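PDB 5TD6: FOG-3 protein from Caenorhabditis elegans, which probably binds RNA as a multimer through its BTG/Tob domain to specify sperm fate in the nematode germline, and may act as a transcription corepressor. Local coordinates for residues E31-W44 against K55-S69. The protein carries 2 engineered substitutions. Residues are numbered along the deposited sequence; the frame is centred on the assembly and turned at random. Where two conformers were deposited one is given.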
loop_
_atom_site.group_PDB
_atom_site.type_symbol
_atom_site.label_atom_id
_atom_site.label_comp_id
_atom_site.label_asym_id
_atom_site.label_seq_id
_atom_site.Cartn_x
_atom_site.Cartn_y
_atom_site.Cartn_z
ATOM N N GLU B 31 -14.165 7.816 -1.479
ATOM C CA GLU B 31 -15.034 8.055 -2.629
ATOM C C GLU B 31 -14.526 7.389 -3.905
ATOM O O GLU B 31 -15.300 6.807 -4.667
ATOM C CB GLU B 31 -15.195 9.551 -2.867
ATOM C CG GLU B 31 -16.133 10.201 -1.890
ATOM C CD GLU B 31 -17.539 9.634 -1.998
ATOM O OE1 GLU B 31 -18.085 9.594 -3.121
ATOM O OE2 GLU B 31 -18.086 9.211 -0.962
ATOM N N LEU B 32 -13.224 7.486 -4.142
ATOM C CA LEU B 32 -12.634 6.856 -5.311
ATOM C C LEU B 32 -12.807 5.343 -5.226
ATOM O O LEU B 32 -13.111 4.675 -6.219
ATOM C CB LEU B 32 -11.157 7.226 -5.426
ATOM C CG LEU B 32 -10.407 6.598 -6.590
ATOM C CD1 LEU B 32 -11.005 7.082 -7.905
ATOM C CD2 LEU B 32 -8.943 6.977 -6.497
ATOM N N GLY B 33 -12.623 4.814 -4.022
ATOM C CA GLY B 33 -12.736 3.398 -3.784
ATOM C C GLY B 33 -14.139 2.930 -4.114
ATOM O O GLY B 33 -14.329 1.919 -4.780
ATOM N N ASN B 34 -15.134 3.677 -3.656
ATOM C CA ASN B 34 -16.515 3.318 -3.949
ATOM C C ASN B 34 -16.811 3.347 -5.449
ATOM O O ASN B 34 -17.389 2.395 -5.970
ATOM C CB ASN B 34 -17.478 4.236 -3.195
ATOM C CG ASN B 34 -17.373 4.067 -1.690
ATOM O OD1 ASN B 34 -16.859 3.054 -1.204
ATOM N ND2 ASN B 34 -17.854 5.059 -0.941
ATOM N N TYR B 35 -16.409 4.416 -6.142
ATOM C CA TYR B 35 -16.595 4.484 -7.592
ATOM C C TYR B 35 -15.970 3.283 -8.275
ATOM O O TYR B 35 -16.545 2.707 -9.195
ATOM C CB TYR B 35 -15.991 5.756 -8.207
ATOM C CG TYR B 35 -15.851 5.669 -9.729
ATOM C CD1 TYR B 35 -16.900 6.047 -10.569
ATOM C CD2 TYR B 35 -14.677 5.201 -10.326
ATOM C CE1 TYR B 35 -16.787 5.963 -11.950
ATOM C CE2 TYR B 35 -14.557 5.103 -11.711
ATOM C CZ TYR B 35 -15.616 5.494 -12.517
ATOM O OH TYR B 35 -15.496 5.409 -13.888
ATOM N N LEU B 36 -14.767 2.937 -7.848
ATOM C CA LEU B 36 -14.020 1.881 -8.515
ATOM C C LEU B 36 -14.702 0.537 -8.321
ATOM O O LEU B 36 -14.744 -0.286 -9.243
ATOM C CB LEU B 36 -12.583 1.814 -7.996
ATOM C CG LEU B 36 -11.672 2.964 -8.433
ATOM C CD1 LEU B 36 -10.276 2.764 -7.876
ATOM C CD2 LEU B 36 -11.641 3.124 -9.974
ATOM N N VAL B 37 -15.212 0.311 -7.116
ATOM C CA VAL B 37 -15.918 -0.924 -6.840
ATOM C C VAL B 37 -17.111 -1.051 -7.786
ATOM O O VAL B 37 -17.305 -2.088 -8.425
ATOM C CB VAL B 37 -16.362 -1.033 -5.364
ATOM C CG1 VAL B 37 -17.335 -2.198 -5.187
ATOM C CG2 VAL B 37 -15.157 -1.258 -4.478
ATOM N N SER B 38 -17.875 0.021 -7.919
ATOM C CA SER B 38 -18.997 0.028 -8.848
ATOM C C SER B 38 -18.551 -0.228 -10.293
ATOM O O SER B 38 -19.140 -1.036 -10.998
ATOM C CB SER B 38 -19.737 1.359 -8.746
ATOM O OG SER B 38 -20.339 1.700 -9.984
ATOM N N HIS B 39 -17.487 0.453 -10.706
ATOM C CA HIS B 39 -16.952 0.411 -12.066
ATOM C C HIS B 39 -16.364 -0.961 -12.413
ATOM O O HIS B 39 -16.404 -1.384 -13.571
ATOM C CB HIS B 39 -15.888 1.520 -12.209
ATOM C CG HIS B 39 -15.328 1.693 -13.594
ATOM N ND1 HIS B 39 -16.112 1.979 -14.693
ATOM C CD2 HIS B 39 -14.047 1.686 -14.041
ATOM C CE1 HIS B 39 -15.342 2.104 -15.761
ATOM N NE2 HIS B 39 -14.085 1.933 -15.392
ATOM N N PHE B 40 -15.832 -1.653 -11.404
ATOM C CA PHE B 40 -15.149 -2.940 -11.599
ATOM C C PHE B 40 -16.068 -4.166 -11.486
ATOM O O PHE B 40 -15.766 -5.227 -12.043
ATOM C CB PHE B 40 -14.015 -3.108 -10.572
ATOM C CG PHE B 40 -12.863 -2.133 -10.745
ATOM C CD1 PHE B 40 -12.785 -1.303 -11.848
ATOM C CD2 PHE B 40 -11.868 -2.056 -9.784
ATOM C CE1 PHE B 40 -11.721 -0.424 -12.002
ATOM C CE2 PHE B 40 -10.811 -1.181 -9.923
ATOM C CZ PHE B 40 -10.733 -0.367 -11.036
ATOM N N SER B 41 -17.163 -4.024 -10.743
ATOM C CA SER B 41 -17.960 -5.179 -10.314
ATOM C C SER B 41 -18.550 -6.009 -11.455
ATOM O O SER B 41 -18.560 -7.226 -11.383
ATOM C CB SER B 41 -19.096 -4.732 -9.395
ATOM O OG SER B 41 -18.646 -4.638 -8.052
ATOM N N SER B 42 -19.029 -5.372 -12.511
ATOM C CA SER B 42 -19.715 -6.144 -13.544
ATOM C C SER B 42 -18.777 -6.993 -14.421
ATOM O O SER B 42 -19.231 -7.918 -15.075
ATOM C CB SER B 42 -20.551 -5.214 -14.417
ATOM O OG SER B 42 -19.766 -4.145 -14.889
ATOM N N THR B 43 -17.479 -6.703 -14.434
ATOM C CA THR B 43 -16.572 -7.494 -15.270
ATOM C C THR B 43 -15.560 -8.319 -14.471
ATOM O O THR B 43 -14.797 -9.104 -15.048
ATOM C CB THR B 43 -15.798 -6.609 -16.265
ATOM O OG1 THR B 43 -15.116 -5.560 -15.560
ATOM C CG2 THR B 43 -16.768 -6.004 -17.280
ATOM N N TRP B 44 -15.559 -8.152 -13.151
ATOM C CA TRP B 44 -14.583 -8.833 -12.288
ATOM C C TRP B 44 -14.785 -10.351 -12.291
ATOM O O TRP B 44 -15.800 -10.856 -11.812
ATOM C CB TRP B 44 -14.681 -8.294 -10.862
ATOM C CG TRP B 44 -13.415 -8.412 -10.065
ATOM C CD1 TRP B 44 -13.119 -9.366 -9.131
ATOM C CD2 TRP B 44 -12.288 -7.525 -10.106
ATOM N NE1 TRP B 44 -11.869 -9.134 -8.598
ATOM C CE2 TRP B 44 -11.344 -8.006 -9.176
ATOM C CE3 TRP B 44 -11.987 -6.368 -10.832
ATOM C CZ2 TRP B 44 -10.111 -7.380 -8.975
ATOM C CZ3 TRP B 44 -10.750 -5.741 -10.617
ATOM C CH2 TRP B 44 -9.845 -6.242 -9.702
ATOM N N LYS B 55 -12.111 -2.400 -20.115
ATOM C CA LYS B 55 -13.236 -1.646 -19.575
ATOM C C LYS B 55 -12.922 -1.033 -18.219
ATOM O O LYS B 55 -13.529 -0.038 -17.833
ATOM C CB LYS B 55 -14.479 -2.531 -19.444
ATOM C CG LYS B 55 -15.731 -1.868 -20.025
ATOM C CD LYS B 55 -16.922 -1.892 -19.064
ATOM C CE LYS B 55 -18.040 -0.987 -19.586
ATOM N NZ LYS B 55 -18.955 -0.501 -18.514
ATOM N N ARG B 56 -11.975 -1.626 -17.494
ATOM C CA ARG B 56 -11.697 -1.198 -16.126
ATOM C C ARG B 56 -10.608 -0.146 -16.037
ATOM O O ARG B 56 -10.546 0.606 -15.060
ATOM C CB ARG B 56 -11.324 -2.413 -15.265
ATOM C CG ARG B 56 -12.533 -3.284 -14.919
ATOM C CD ARG B 56 -12.189 -4.369 -13.889
ATOM N NE ARG B 56 -11.061 -5.193 -14.311
ATOM C CZ ARG B 56 -11.186 -6.410 -14.826
ATOM N NH1 ARG B 56 -12.398 -6.938 -14.990
ATOM N NH2 ARG B 56 -10.107 -7.099 -15.171
ATOM N N MET B 57 -9.752 -0.088 -17.053
ATOM C CA MET B 57 -8.604 0.805 -17.016
ATOM C C MET B 57 -9.031 2.250 -16.795
ATOM O O MET B 57 -10.088 2.678 -17.259
ATOM C CB MET B 57 -7.795 0.696 -18.311
ATOM C CG MET B 57 -8.347 1.496 -19.472
ATOM S SD MET B 57 -7.389 1.247 -20.983
ATOM C CE MET B 57 -7.282 2.931 -21.594
ATOM N N ILE B 58 -8.217 2.990 -16.054
ATOM C CA ILE B 58 -8.509 4.402 -15.856
ATOM C C ILE B 58 -7.311 5.243 -16.252
ATOM O O ILE B 58 -6.184 4.757 -16.325
ATOM C CB ILE B 58 -8.909 4.737 -14.402
ATOM C CG1 ILE B 58 -7.772 4.419 -13.432
ATOM C CG2 ILE B 58 -10.202 4.022 -14.017
ATOM C CD1 ILE B 58 -8.150 4.608 -11.983
ATOM N N ASN B 59 -7.594 6.502 -16.569
ATOM C CA ASN B 59 -6.614 7.476 -17.057
ATOM C C ASN B 59 -6.627 8.697 -16.138
ATOM O O ASN B 59 -7.679 9.309 -15.932
ATOM C CB ASN B 59 -6.951 7.857 -18.501
ATOM C CG ASN B 59 -5.926 8.791 -19.138
ATOM O OD1 ASN B 59 -5.637 9.884 -18.633
ATOM N ND2 ASN B 59 -5.379 8.357 -20.266
ATOM N N THR B 60 -5.473 9.053 -15.577
ATOM C CA THR B 60 -5.429 10.108 -14.564
ATOM C C THR B 60 -5.874 11.474 -15.102
ATOM O O THR B 60 -6.220 12.380 -14.334
ATOM C CB THR B 60 -4.023 10.255 -13.956
ATOM O OG1 THR B 60 -3.076 10.564 -14.986
ATOM C CG2 THR B 60 -3.606 8.965 -13.233
ATOM N N THR B 61 -5.878 11.615 -16.419
ATOM C CA THR B 61 -6.309 12.864 -17.028
ATOM C C THR B 61 -7.764 12.803 -17.492
ATOM O O THR B 61 -8.573 13.665 -17.140
ATOM C CB THR B 61 -5.424 13.227 -18.230
ATOM O OG1 THR B 61 -4.097 13.524 -17.776
ATOM C CG2 THR B 61 -5.998 14.434 -18.958
ATOM N N THR B 62 -8.099 11.774 -18.269
ATOM C CA THR B 62 -9.386 11.743 -18.952
ATOM C C THR B 62 -10.503 10.978 -18.238
ATOM O O THR B 62 -11.664 11.080 -18.634
ATOM C CB THR B 62 -9.229 11.158 -20.362
ATOM O OG1 THR B 62 -8.952 9.754 -20.288
ATOM C CG2 THR B 62 -8.100 11.867 -21.094
ATOM N N SER B 63 -10.175 10.207 -17.204
ATOM C CA SER B 63 -11.222 9.547 -16.421
ATOM C C SER B 63 -11.786 10.521 -15.408
ATOM O O SER B 63 -11.043 11.124 -14.630
ATOM C CB SER B 63 -10.701 8.302 -15.710
ATOM O OG SER B 63 -10.439 7.252 -16.621
ATOM N N LEU B 64 -13.103 10.675 -15.408
ATOM C CA LEU B 64 -13.737 11.676 -14.556
ATOM C C LEU B 64 -13.809 11.265 -13.098
ATOM O O LEU B 64 -14.147 12.080 -12.246
ATOM C CB LEU B 64 -15.137 12.002 -15.072
ATOM C CG LEU B 64 -15.077 12.881 -16.322
ATOM C CD1 LEU B 64 -16.381 12.812 -17.101
ATOM C CD2 LEU B 64 -14.755 14.309 -15.924
ATOM N N CYS B 65 -13.460 10.017 -12.793
ATOM C CA CYS B 65 -13.581 9.574 -11.419
ATOM C C CYS B 65 -12.685 10.384 -10.479
ATOM O O CYS B 65 -13.025 10.589 -9.322
ATOM C CB CYS B 65 -13.262 8.077 -11.298
ATOM S SG CYS B 65 -11.607 7.566 -11.823
ATOM N N PHE B 66 -11.547 10.857 -10.965
ATOM C CA PHE B 66 -10.683 11.637 -10.083
ATOM C C PHE B 66 -11.307 12.977 -9.664
ATOM O O PHE B 66 -11.342 13.298 -8.474
ATOM C CB PHE B 66 -9.333 11.853 -10.751
ATOM C CG PHE B 66 -8.598 10.571 -10.987
ATOM C CD1 PHE B 66 -8.018 9.896 -9.925
ATOM C CD2 PHE B 66 -8.532 10.016 -12.248
ATOM C CE1 PHE B 66 -7.362 8.699 -10.121
ATOM C CE2 PHE B 66 -7.861 8.817 -12.454
ATOM C CZ PHE B 66 -7.280 8.158 -11.391
ATOM N N ALA B 67 -11.808 13.740 -10.632
ATOM C CA ALA B 67 -12.410 15.050 -10.346
ATOM C C ALA B 67 -13.679 14.918 -9.510
ATOM O O ALA B 67 -13.903 15.679 -8.569
ATOM C CB ALA B 67 -12.715 15.793 -11.640
ATOM N N SER B 68 -14.516 13.954 -9.858
ATOM C CA SER B 68 -15.762 13.773 -9.129
ATOM C C SER B 68 -15.500 13.243 -7.718
ATOM O O SER B 68 -16.217 13.583 -6.795
ATOM C CB SER B 68 -16.696 12.843 -9.901
ATOM O OG SER B 68 -16.182 11.536 -9.910
ATOM N N SER B 69 -14.457 12.436 -7.533
ATOM C CA SER B 69 -14.092 12.012 -6.178
ATOM C C SER B 69 -13.595 13.182 -5.340
ATOM O O SER B 69 -13.869 13.245 -4.139
ATOM C CB SER B 69 -13.029 10.918 -6.206
ATOM O OG SER B 69 -13.587 9.711 -6.700
HETATM O O HOH W 1 -13.732 7.503 -14.572
#
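R56 crosses W44 at about a right angle, its CD 3.7 Å from CE3 at the indole edge, while W44 CZ3 lies over one face of the guanidinium, the two planes 65° apart. In this BTG/Tob domain the later segment 55-69 packs along the second half of helix 22-41 and the turn that follows it. A bend at chi3 (-55°) turns the R56 tip toward T43, whose OG1 accepts from NH1 at 3.1 Å, tilted from the guanidinium plane. N93 OD1, A92 O and N51 O take further R56 hydrogens, so the buried group links the turn after helix 22-41, the loop before helix 53-56 and strand 89-93. A methionine in its place would probably leave T43 OG1, the N93 side-chain oxygen and the backbone oxygens of A92 and N51 without their donor. Along the same arginine chain, F40 CD1 packs 3.7 Å from R56 CG, and its ring edge meets R56 O. One turn back along the helix, L36 CD2 touches I58 CD1, and the 65-69 and 31-41 helical segments run at 136° to each other. There L32 CD1 meets C65 SG, and S69 OG, hydrogen-bonded to C65 O, sits against L32 CA. C65 CB lies over one Y35 face, 3.5 Å from the centroid, while H39 CB backs the other. One water joins Y35 OH, at 2.8 Å, to C65 N.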